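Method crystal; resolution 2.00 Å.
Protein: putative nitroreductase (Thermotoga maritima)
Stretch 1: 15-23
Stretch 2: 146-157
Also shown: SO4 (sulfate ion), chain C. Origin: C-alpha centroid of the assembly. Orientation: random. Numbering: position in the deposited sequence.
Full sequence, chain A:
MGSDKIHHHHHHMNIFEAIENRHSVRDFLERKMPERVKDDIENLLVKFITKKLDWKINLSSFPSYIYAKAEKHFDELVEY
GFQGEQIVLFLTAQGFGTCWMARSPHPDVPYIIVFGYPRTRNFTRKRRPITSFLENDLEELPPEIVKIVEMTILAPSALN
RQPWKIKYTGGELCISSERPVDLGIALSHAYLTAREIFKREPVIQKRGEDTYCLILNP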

ATOM      1  N   ILE A  15       3.231  -9.807  -5.697  1.00 30.85           N
ATOM      2  CA  ILE A  15       3.185  -8.852  -4.603  1.00 29.68           C
ATOM      3  C   ILE A  15       4.576  -8.390  -4.138  1.00 27.22           C
ATOM      4  O   ILE A  15       4.757  -7.224  -3.799  1.00 26.16           O
ATOM      5  CB  ILE A  15       2.359  -9.430  -3.410  1.00 29.93           C
ATOM      6  CG1 ILE A  15       2.242  -8.408  -2.275  1.00 31.16           C
ATOM      7  CG2 ILE A  15       2.964 -10.717  -2.880  1.00 29.98           C
ATOM      8  CD1 ILE A  15       1.553  -7.101  -2.677  1.00 34.18           C
ATOM      9  N   PHE A  16       5.548  -9.298  -4.105  1.00 26.03           N
ATOM     10  CA  PHE A  16       6.891  -8.955  -3.655  1.00 26.88           C
ATOM     11  C   PHE A  16       7.555  -7.970  -4.621  1.00 27.39           C
ATOM     12  O   PHE A  16       8.189  -6.986  -4.214  1.00 26.52           O
ATOM     13  CB  PHE A  16       7.747 -10.213  -3.499  1.00 28.85           C
ATOM     14  CG  PHE A  16       7.160 -11.226  -2.561  1.00 30.49           C
ATOM     15  CD1 PHE A  16       6.957 -10.912  -1.219  1.00 36.00           C
ATOM     16  CD2 PHE A  16       6.795 -12.483  -3.014  1.00 34.05           C
ATOM     17  CE1 PHE A  16       6.406 -11.846  -0.345  1.00 35.14           C
ATOM     18  CE2 PHE A  16       6.237 -13.421  -2.145  1.00 37.08           C
ATOM     19  CZ  PHE A  16       6.039 -13.102  -0.816  1.00 35.85           C
ATOM     20  N   GLU A  17       7.379  -8.228  -5.910  1.00 28.22           N
ATOM     21  CA  GLU A  17       7.960  -7.375  -6.938  1.00 28.47           C
ATOM     22  C   GLU A  17       7.272  -6.007  -6.943  1.00 26.79           C
ATOM     23  O   GLU A  17       7.934  -4.988  -7.065  1.00 28.02           O
ATOM     24  CB  GLU A  17       7.888  -8.083  -8.294  1.00 28.89           C
ATOM     25  CG  GLU A  17       8.721  -9.365  -8.305  1.00 31.32           C
ATOM     26  CD  GLU A  17       8.455 -10.289  -9.478  1.00 32.29           C
ATOM     27  OE1 GLU A  17       7.348 -10.256 -10.056  1.00 41.43           O
ATOM     28  OE2 GLU A  17       9.367 -11.075  -9.811  1.00 44.16           O
ATOM     29  N   ALA A  18       5.955  -5.979  -6.764  1.00 28.17           N
ATOM     30  CA  ALA A  18       5.213  -4.707  -6.676  1.00 26.80           C
ATOM     31  C   ALA A  18       5.684  -3.840  -5.508  1.00 26.80           C
ATOM     32  O   ALA A  18       5.912  -2.642  -5.670  1.00 27.41           O
ATOM     33  CB  ALA A  18       3.728  -4.965  -6.558  1.00 27.70           C
ATOM     34  N   ILE A  19       5.826  -4.439  -4.325  1.00 26.11           N
ATOM     35  CA  ILE A  19       6.321  -3.706  -3.162  1.00 25.72           C
ATOM     36  C   ILE A  19       7.740  -3.192  -3.423  1.00 26.51           C
ATOM     37  O   ILE A  19       8.051  -2.032  -3.140  1.00 27.31           O
ATOM     38  CB  ILE A  19       6.278  -4.582  -1.884  1.00 23.50           C
ATOM     39  CG1 ILE A  19       4.822  -4.839  -1.467  1.00 28.72           C
ATOM     40  CG2 ILE A  19       7.043  -3.888  -0.727  1.00 23.66           C
ATOM     41  CD1 ILE A  19       4.631  -5.957  -0.409  1.00 28.22           C
ATOM     42  N   GLU A  20       8.597  -4.050  -3.968  1.00 27.96           N
ATOM     43  CA  GLU A  20       9.986  -3.680  -4.216  1.00 30.56           C
ATOM     44  C   GLU A  20      10.113  -2.634  -5.332  1.00 28.80           C
ATOM     45  O   GLU A  20      11.039  -1.827  -5.313  1.00 28.00           O
ATOM     46  CB  GLU A  20      10.838  -4.914  -4.549  1.00 31.79           C
ATOM     47  CG  GLU A  20      12.318  -4.702  -4.254  1.00 41.31           C
ATOM     48  CD  GLU A  20      13.229  -5.719  -4.923  1.00 38.57           C
ATOM     49  OE1 GLU A  20      12.755  -6.813  -5.317  1.00 58.58           O
ATOM     50  OE2 GLU A  20      14.435  -5.420  -5.044  1.00 54.96           O
ATOM     51  N   ASN A  21       9.195  -2.643  -6.298  1.00 28.29           N
ATOM     52  CA  ASN A  21       9.232  -1.661  -7.401  1.00 28.17           C
ATOM     53  C   ASN A  21       8.406  -0.397  -7.153  1.00 26.59           C
ATOM     54  O   ASN A  21       8.371   0.494  -8.001  1.00 27.38           O
ATOM     55  CB  ASN A  21       8.783  -2.303  -8.709  1.00 27.47           C
ATOM     56  CG  ASN A  21       9.814  -3.250  -9.274  1.00 32.85           C
ATOM     57  OD1 ASN A  21      11.014  -2.968  -9.254  1.00 34.03           O
ATOM     58  ND2 ASN A  21       9.350  -4.380  -9.796  1.00 41.67           N
ATOM     59  N   ARG A  22       7.744  -0.312  -6.010  1.00 26.14           N
ATOM     60  CA  ARG A  22       6.964   0.884  -5.682  1.00 26.09           C
ATOM     61  C   ARG A  22       7.876   1.964  -5.120  1.00 26.79           C
ATOM     62  O   ARG A  22       8.499   1.761  -4.080  1.00 24.96           O
ATOM     63  CB  ARG A  22       5.872   0.585  -4.657  1.00 26.00           C
ATOM     64  CG  ARG A  22       4.961   1.801  -4.387  1.00 26.19           C
ATOM     65  CD  ARG A  22       4.578   2.027  -2.950  1.00 28.42           C
ATOM     66  NE  ARG A  22       5.719   2.011  -2.028  1.00 28.45           N
ATOM     67  CZ  ARG A  22       6.543   3.033  -1.790  1.00 28.68           C
ATOM     68  NH1 ARG A  22       6.409   4.192  -2.421  1.00 24.50           N
ATOM     69  NH2 ARG A  22       7.532   2.885  -0.912  1.00 28.87           N
ATOM     70  N   HIS A  23       7.930   3.112  -5.795  1.00 27.36           N
ATOM     71  CA  HIS A  23       8.703   4.277  -5.326  1.00 28.65           C
ATOM     72  C   HIS A  23       7.841   5.526  -5.425  1.00 28.71           C
ATOM     73  O   HIS A  23       6.968   5.617  -6.281  1.00 29.31           O
ATOM     74  CB  HIS A  23       9.965   4.489  -6.178  1.00 29.72           C
ATOM     75  CG  HIS A  23      10.694   3.226  -6.518  1.00 31.19           C
ATOM     76  ND1 HIS A  23      11.448   2.529  -5.598  1.00 35.25           N
ATOM     77  CD2 HIS A  23      10.786   2.536  -7.680  1.00 36.89           C
ATOM     78  CE1 HIS A  23      11.965   1.461  -6.178  1.00 32.49           C
ATOM     79  NE2 HIS A  23      11.583   1.444  -7.441  1.00 37.35           N
ATOM     80  N   VAL A 146      10.446 -12.861   8.690  1.00 28.72           N
ATOM     81  CA  VAL A 146      11.500 -11.953   8.247  1.00 28.29           C
ATOM     82  C   VAL A 146      11.059 -11.325   6.913  1.00 28.02           C
ATOM     83  O   VAL A 146      11.078 -10.101   6.762  1.00 28.07           O
ATOM     84  CB  VAL A 146      12.851 -12.661   8.093  1.00 27.55           C
ATOM     85  CG1 VAL A 146      13.893 -11.708   7.563  1.00 31.88           C
ATOM     86  CG2 VAL A 146      13.316 -13.247   9.440  1.00 32.13           C
ATOM     87  N   LYS A 147      10.595 -12.155   5.983  1.00 28.00           N
ATOM     88  CA  LYS A 147      10.173 -11.653   4.674  1.00 30.04           C
ATOM     89  C   LYS A 147       9.015 -10.653   4.775  1.00 28.10           C
ATOM     90  O   LYS A 147       9.054  -9.585   4.154  1.00 29.34           O
ATOM     91  CB  LYS A 147       9.778 -12.807   3.754  1.00 28.60           C
ATOM     92  CG  LYS A 147       9.574 -12.389   2.301  1.00 33.41           C
ATOM     93  CD  LYS A 147       9.437 -13.612   1.399  1.00 37.89           C
ATOM     94  CE  LYS A 147       9.754 -13.282  -0.068  1.00 43.72           C
ATOM     95  NZ  LYS A 147       9.672 -14.491  -0.925  1.00 42.85           N
ATOM     96  N   ILE A 148       7.987 -10.988   5.556  1.00 26.07           N
ATOM     97  CA  ILE A 148       6.834 -10.082   5.719  1.00 27.09           C
ATOM     98  C   ILE A 148       7.267  -8.752   6.334  1.00 26.83           C
ATOM     99  O   ILE A 148       6.826  -7.703   5.886  1.00 27.10           O
ATOM    100  CB  ILE A 148       5.720 -10.722   6.568  1.00 24.98           C
ATOM    101  CG1 ILE A 148       5.080 -11.896   5.818  1.00 26.64           C
ATOM    102  CG2 ILE A 148       4.663  -9.701   6.895  1.00 29.37           C
ATOM    103  CD1 ILE A 148       4.340 -12.840   6.714  1.00 29.64           C
ATOM    104  N   VAL A 149       8.134  -8.793   7.345  1.00 28.73           N
ATOM    105  CA  VAL A 149       8.592  -7.567   7.991  1.00 28.92           C
ATOM    106  C   VAL A 149       9.392  -6.687   7.033  1.00 28.79           C
ATOM    107  O   VAL A 149       9.217  -5.458   7.013  1.00 30.25           O
ATOM    108  CB  VAL A 149       9.413  -7.845   9.270  1.00 27.41           C
ATOM    109  CG1 VAL A 149       9.959  -6.533   9.848  1.00 31.40           C
ATOM    110  CG2 VAL A 149       8.525  -8.486  10.333  1.00 32.07           C
ATOM    111  N   GLU A 150      10.275  -7.313   6.259  1.00 28.28           N
ATOM    112  CA  GLU A 150      11.067  -6.599   5.270  1.00 29.80           C
ATOM    113  C   GLU A 150      10.169  -5.905   4.254  1.00 28.16           C
ATOM    114  O   GLU A 150      10.404  -4.758   3.882  1.00 26.88           O
ATOM    115  CB  GLU A 150      12.030  -7.562   4.556  1.00 31.81           C
ATOM    116  CG  GLU A 150      13.187  -8.033   5.427  1.00 31.37           C
ATOM    117  CD  GLU A 150      13.955  -9.220   4.866  1.00 34.16           C
ATOM    118  OE1 GLU A 150      13.685  -9.659   3.724  1.00 39.93           O
ATOM    119  OE2 GLU A 150      14.863  -9.717   5.580  1.00 39.70           O
HETATM  120  N   MSE A 151       9.132  -6.602   3.805  1.00 29.11           N
HETATM  121  CA  MSE A 151       8.195  -6.037   2.818  1.00 28.07           C
HETATM  122  C   MSE A 151       7.332  -4.930   3.415  1.00 29.09           C
HETATM  123  O   MSE A 151       6.968  -3.981   2.719  1.00 28.23           O
HETATM  124  CB  MSE A 151       7.287  -7.128   2.255  1.00 28.12           C
HETATM  125  CG  MSE A 151       7.995  -8.168   1.441  1.00 31.11           C
HETATM  126 SE   MSE A 151       8.880  -7.425  -0.147  1.00 43.56          SE
HETATM  127  CE  MSE A 151      10.722  -7.204   0.637  1.00 44.84           C
ATOM    128  N   THR A 152       7.000  -5.062   4.698  1.00 29.57           N
ATOM    129  CA  THR A 152       6.243  -4.048   5.423  1.00 30.59           C
ATOM    130  C   THR A 152       7.037  -2.737   5.582  1.00 30.69           C
ATOM    131  O   THR A 152       6.467  -1.657   5.408  1.00 28.98           O
ATOM    132  CB  THR A 152       5.821  -4.599   6.822  1.00 31.87           C
ATOM    133  OG1 THR A 152       4.999  -5.764   6.656  1.00 28.84           O
ATOM    134  CG2 THR A 152       4.952  -3.612   7.586  1.00 31.50           C
ATOM    135  N   ILE A 153       8.334  -2.851   5.896  1.00 29.29           N
ATOM    136  CA  ILE A 153       9.233  -1.682   6.062  1.00 30.75           C
ATOM    137  C   ILE A 153       9.413  -0.883   4.774  1.00 28.11           C
ATOM    138  O   ILE A 153       9.703   0.305   4.823  1.00 28.14           O
ATOM    139  CB  ILE A 153      10.659  -2.123   6.582  1.00 31.02           C
ATOM    140  CG1 ILE A 153      10.582  -2.762   7.973  1.00 35.33           C
ATOM    141  CG2 ILE A 153      11.654  -0.944   6.587  1.00 34.31           C
ATOM    142  CD1 ILE A 153       9.550  -2.176   8.856  1.00 35.00           C
ATOM    143  N   LEU A 154       9.251  -1.532   3.627  1.00 27.11           N
ATOM    144  CA  LEU A 154       9.331  -0.821   2.351  1.00 28.28           C
ATOM    145  C   LEU A 154       8.083   0.018   2.056  1.00 27.01           C
ATOM    146  O   LEU A 154       8.035   0.702   1.042  1.00 28.31           O
ATOM    147  CB  LEU A 154       9.621  -1.794   1.199  1.00 26.54           C
ATOM    148  CG  LEU A 154      10.958  -2.545   1.345  1.00 30.46           C
ATOM    149  CD1 LEU A 154      11.107  -3.634   0.316  1.00 28.79           C
ATOM    150  CD2 LEU A 154      12.159  -1.591   1.299  1.00 34.54           C
ATOM    151  N   ALA A 155       7.081  -0.028   2.931  1.00 27.79           N
ATOM    152  CA  ALA A 155       5.876   0.782   2.759  1.00 26.87           C
ATOM    153  C   ALA A 155       6.240   2.255   2.763  1.00 27.54           C
ATOM    154  O   ALA A 155       7.224   2.642   3.398  1.00 26.62           O
ATOM    155  CB  ALA A 155       4.867   0.499   3.885  1.00 28.52           C
ATOM    156  N   PRO A 156       5.462   3.077   2.061  1.00 27.06           N
ATOM    157  CA  PRO A 156       5.648   4.509   2.134  1.00 28.42           C
ATOM    158  C   PRO A 156       5.020   5.019   3.422  1.00 28.80           C
ATOM    159  O   PRO A 156       4.193   4.334   4.038  1.00 28.36           O
ATOM    160  CB  PRO A 156       4.890   5.027   0.911  1.00 28.85           C
ATOM    161  CG  PRO A 156       3.772   4.045   0.738  1.00 26.47           C
ATOM    162  CD  PRO A 156       4.356   2.718   1.156  1.00 27.49           C
ATOM    163  N   SER A 157       5.447   6.204   3.831  1.00 28.71           N
ATOM    164  CA  SER A 157       4.864   6.880   4.983  1.00 28.53           C
ATOM    165  C   SER A 157       5.013   8.376   4.771  1.00 29.05           C
ATOM    166  O   SER A 157       5.976   8.816   4.137  1.00 25.64           O
ATOM    167  CB  SER A 157       5.548   6.434   6.277  1.00 28.98           C
ATOM    168  OG  SER A 157       6.954   6.654   6.252  1.00 29.02           O
TER
HETATM  169  S   SO4 C 208       9.641   6.047  -1.005  1.00 43.47           S
HETATM  170  O1  SO4 C 208      10.120   7.146  -0.180  1.00 46.74           O
HETATM  171  O2  SO4 C 208      10.333   4.834  -0.626  1.00 40.65           O
HETATM  172  O3  SO4 C 208       8.206   5.932  -0.821  1.00 38.22           O
HETATM  173  O4  SO4 C 208       9.937   6.319  -2.412  1.00 45.81           O
HETATM  174  O   HOH W   1       6.898  -0.358  -1.218  1.00 22.93           O

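The two stretches, 131 residues apart at their nearest touching pair, pack through two helices and the loops that follow them. The N-to-C directions of the helices differ by 35°, with axes 10.0 Å apart at closest approach. The CA atoms of Ile19 and Met151, 6.7 Å apart, mark the register. Together the surfaces bury 450 Å², and the contact changes character along its length, from aromatic and apolar at Phe16 to polar at Arg22.

The CA-to-CB bond of Phe16 points sideways, yet with chi1 at -57° (m) the ring ends up nearer the other helix. Lys147 meets it with a fully extended chain, all four chi angles t, which carries the ammonium group over one face: NZ lies 3.9 Å from the ring centroid of Phe16 and 16° off the normal, a cation-pi geometry. The preceding carbon, Lys147 CE, sits 3.7 Å from that centroid at 13° off the normal, so its polarised C-H groups also face the pi cloud. Met151, a selenomethionine, approaches the ring differently. With chi1 and chi2 both m, its CG lies 4.0 Å from Phe16 CD1, near the ring plane, and its SE is 5.5 Å from the Phe16 centroid at 82° off the normal, an edge contact. Beyond SE, chi3 at 96° lies between wells and sets only the position of the terminal methyl.

Ile19 points toward the partner helix in an m,t conformation. Its CD1 packs 3.9 Å from Met151 CB and its CG2 3.8 Å from Leu154 CB, so the side chain spans Met151 and Leu154, three residues apart, with CG2 close to both. Ile19 CG2 also lies 3.4 Å from the backbone Met151 O.

Arg22 follows the first helix and adds directed bonds to packing. Chi1 is t, but chi2 at -139° is off-well and chi3 is p, so the chain bends rather than extends. The guanidinium lies with one face over Pro156, Arg22 NE to Pro156 CD being 3.5 Å, while its edge is left for polar partners. Arg22 NH2 donates to Leu154 O at 3.0 Å with a 160° angle, bonding the side chain to the backbone just past the second helix. Water 1 reinforces this link: its oxygen accepts from Arg22 NE at 2.8 Å and donates to Ile19 O at 2.8 Å and Leu154 O at 2.7 Å. A sulfate, probably from the crystallisation liquor, takes up further donor capacity: SO4 O3 accepts from Arg22 NH1 at 3.0 Å and from Arg22 NH2 at 3.1 Å, an arrangement that matches the positive charge with an anion.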